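Local coordinates for bacterial regulatory proteins, TetR family (Nitrosomonas europaea, PDB 3NI7), which probably binds DNA as a transcriptional regulator, through an N-terminal helix-turn-helix domain of the TetR type, at residues A62-M66 / I90-L95. Residues are numbered along the deposited sequence.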
loop_
_atom_site.group_PDB
_atom_site.type_symbol
_atom_site.label_atom_id
_atom_site.label_comp_id
_atom_site.label_asym_id
_atom_site.label_seq_id
_atom_site.Cartn_x
_atom_site.Cartn_y
_atom_site.Cartn_z
ATOM N N ALA A 62 -0.818 17.924 8.108
ATOM C CA ALA A 62 -1.704 16.845 8.613
ATOM C C ALA A 62 -1.183 16.296 9.952
ATOM O O ALA A 62 -1.847 16.400 10.988
ATOM C CB ALA A 62 -1.783 15.735 7.603
ATOM N N ASP A 63 0.079 15.917 9.979
ATOM C CA ASP A 63 0.618 15.304 11.170
ATOM C C ASP A 63 0.386 16.225 12.363
ATOM O O ASP A 63 0.170 15.743 13.474
ATOM C CB ASP A 63 2.112 15.022 11.003
ATOM C CG ASP A 63 2.394 13.977 9.942
ATOM O OD1 ASP A 63 1.427 13.387 9.415
ATOM O OD2 ASP A 63 3.581 13.745 9.634
ATOM N N SER A 64 0.438 17.539 12.160
ATOM C CA SER A 64 0.290 18.425 13.303
ATOM C C SER A 64 -1.176 18.558 13.731
ATOM O O SER A 64 -1.452 18.787 14.904
ATOM C CB SER A 64 0.827 19.790 12.994
ATOM O OG SER A 64 -0.289 20.526 12.538
ATOM N N ARG A 65 -2.116 18.447 12.794
ATOM C CA ARG A 65 -3.549 18.377 13.184
ATOM C C ARG A 65 -3.754 17.177 14.080
ATOM O O ARG A 65 -4.293 17.260 15.185
ATOM C CB ARG A 65 -4.500 18.348 11.963
ATOM C CG ARG A 65 -4.850 19.801 11.425
ATOM C CD ARG A 65 -5.693 20.635 12.475
ATOM N NE ARG A 65 -6.914 19.895 12.937
ATOM C CZ ARG A 65 -7.089 19.261 14.115
ATOM N NH1 ARG A 65 -8.242 18.640 14.343
ATOM N NH2 ARG A 65 -6.161 19.238 15.080
HETATM N N MSE A 66 -3.219 16.077 13.612
HETATM C CA MSE A 66 -3.209 14.859 14.373
HETATM C C MSE A 66 -2.577 15.038 15.752
HETATM O O MSE A 66 -3.018 14.513 16.737
HETATM C CB MSE A 66 -2.434 13.836 13.587
HETATM C CG MSE A 66 -2.712 12.460 13.970
HETATM SE SE MSE A 66 -2.328 11.258 12.481
HETATM C CE MSE A 66 -0.472 10.923 12.908
ATOM N N ILE A 90 -8.500 12.514 11.350
ATOM C CA ILE A 90 -7.981 13.898 11.384
ATOM C C ILE A 90 -6.922 14.075 10.311
ATOM O O ILE A 90 -6.892 15.030 9.566
ATOM C CB ILE A 90 -7.320 14.252 12.713
ATOM C CG1 ILE A 90 -8.336 14.345 13.834
ATOM C CG2 ILE A 90 -6.711 15.592 12.604
ATOM C CD1 ILE A 90 -9.139 15.618 13.795
ATOM N N TRP A 91 -6.049 13.119 10.216
ATOM C CA TRP A 91 -5.000 13.209 9.220
ATOM C C TRP A 91 -5.631 13.295 7.830
ATOM O O TRP A 91 -5.240 14.131 7.016
ATOM C CB TRP A 91 -4.131 11.962 9.322
ATOM C CG TRP A 91 -2.846 12.040 8.686
ATOM C CD1 TRP A 91 -1.795 12.747 9.109
ATOM C CD2 TRP A 91 -2.417 11.305 7.541
ATOM N NE1 TRP A 91 -0.713 12.541 8.276
ATOM C CE2 TRP A 91 -1.074 11.662 7.298
ATOM C CE3 TRP A 91 -3.039 10.374 6.693
ATOM C CZ2 TRP A 91 -0.343 11.155 6.237
ATOM C CZ3 TRP A 91 -2.334 9.863 5.633
ATOM C CH2 TRP A 91 -0.986 10.262 5.403
ATOM N N LEU A 92 -6.612 12.437 7.543
ATOM C CA LEU A 92 -7.155 12.443 6.175
ATOM C C LEU A 92 -8.038 13.644 5.888
ATOM O O LEU A 92 -8.043 14.158 4.769
ATOM C CB LEU A 92 -7.845 11.159 5.865
ATOM C CG LEU A 92 -6.856 9.992 5.695
ATOM C CD1 LEU A 92 -7.532 8.672 6.092
ATOM C CD2 LEU A 92 -6.343 9.921 4.269
ATOM N N ASP A 93 -8.721 14.130 6.912
ATOM C CA ASP A 93 -9.477 15.355 6.796
ATOM C C ASP A 93 -8.542 16.547 6.496
ATOM O O ASP A 93 -8.803 17.375 5.626
ATOM C CB ASP A 93 -10.296 15.596 8.063
ATOM C CG ASP A 93 -11.522 14.686 8.147
ATOM O OD1 ASP A 93 -11.746 13.850 7.228
ATOM O OD2 ASP A 93 -12.262 14.797 9.149
ATOM N N ALA A 94 -7.437 16.609 7.230
ATOM C CA ALA A 94 -6.451 17.595 6.987
ATOM C C ALA A 94 -6.072 17.580 5.498
ATOM O O ALA A 94 -6.140 18.618 4.777
ATOM C CB ALA A 94 -5.266 17.329 7.834
ATOM N N LEU A 95 -5.687 16.408 5.021
ATOM C CA LEU A 95 -5.300 16.283 3.608
ATOM C C LEU A 95 -6.468 16.574 2.715
ATOM O O LEU A 95 -6.314 17.083 1.611
ATOM C CB LEU A 95 -4.801 14.867 3.303
ATOM C CG LEU A 95 -3.540 14.465 4.103
ATOM C CD1 LEU A 95 -3.091 13.006 3.906
ATOM C CD2 LEU A 95 -2.416 15.398 3.758
#
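With axes 8.0 Å apart and N-to-C directions 139° apart, residues 62-66 and 90-95 cross obliquely in a largely antiparallel sense. The close approach is consistent with small residues at the crossing: Ala62 and Ala94 both direct CB toward the other helix, and these atoms meet at 3.8 Å. The methyl of Ala62 is the bump that fills a hollow between Trp91, Ala94 and Leu95, as its CB lies 3.3 Å from Trp91 CD1 and 3.9 Å from Leu95 CD2. In the reverse direction, Ile90 fits between Arg65 and Met66, with CG2 3.7 Å from Met66 N and over one face of the Arg65 guanidinium, while its CD1 comes to 3.2 Å from Arg65 NH1. Trp91 leaves its helix sideways, and its t chi1 (-163°) brings the indole alongside Ala62, whose CB meets the ring obliquely. The ring is held at its edge: NE1 donates a hydrogen bond to Asp63 OD1 (2.6 Å, N-H...O angle 146°), and the other carboxylate oxygen forms a salt bridge with Arg124. Met66, present as selenomethionine, adds an oblique Met-aromatic contact, its SE 4.4 Å from the centroid of the five-membered ring and 48° off the normal; SE also packs 3.7 Å from Trp91 CB. As in other TetR regulators, helix 51-69 follows the predicted helix-turn-helix (29-48) and runs into the helical core, where this contact ties it to helix 80-96. Helix 115-135 packs Thr128, Trp131 and Val132 on Met66, whereas helix 149-164 brings Tyr156 and Phe160 against the indole and packs Phe160 and Trp163 on Leu95.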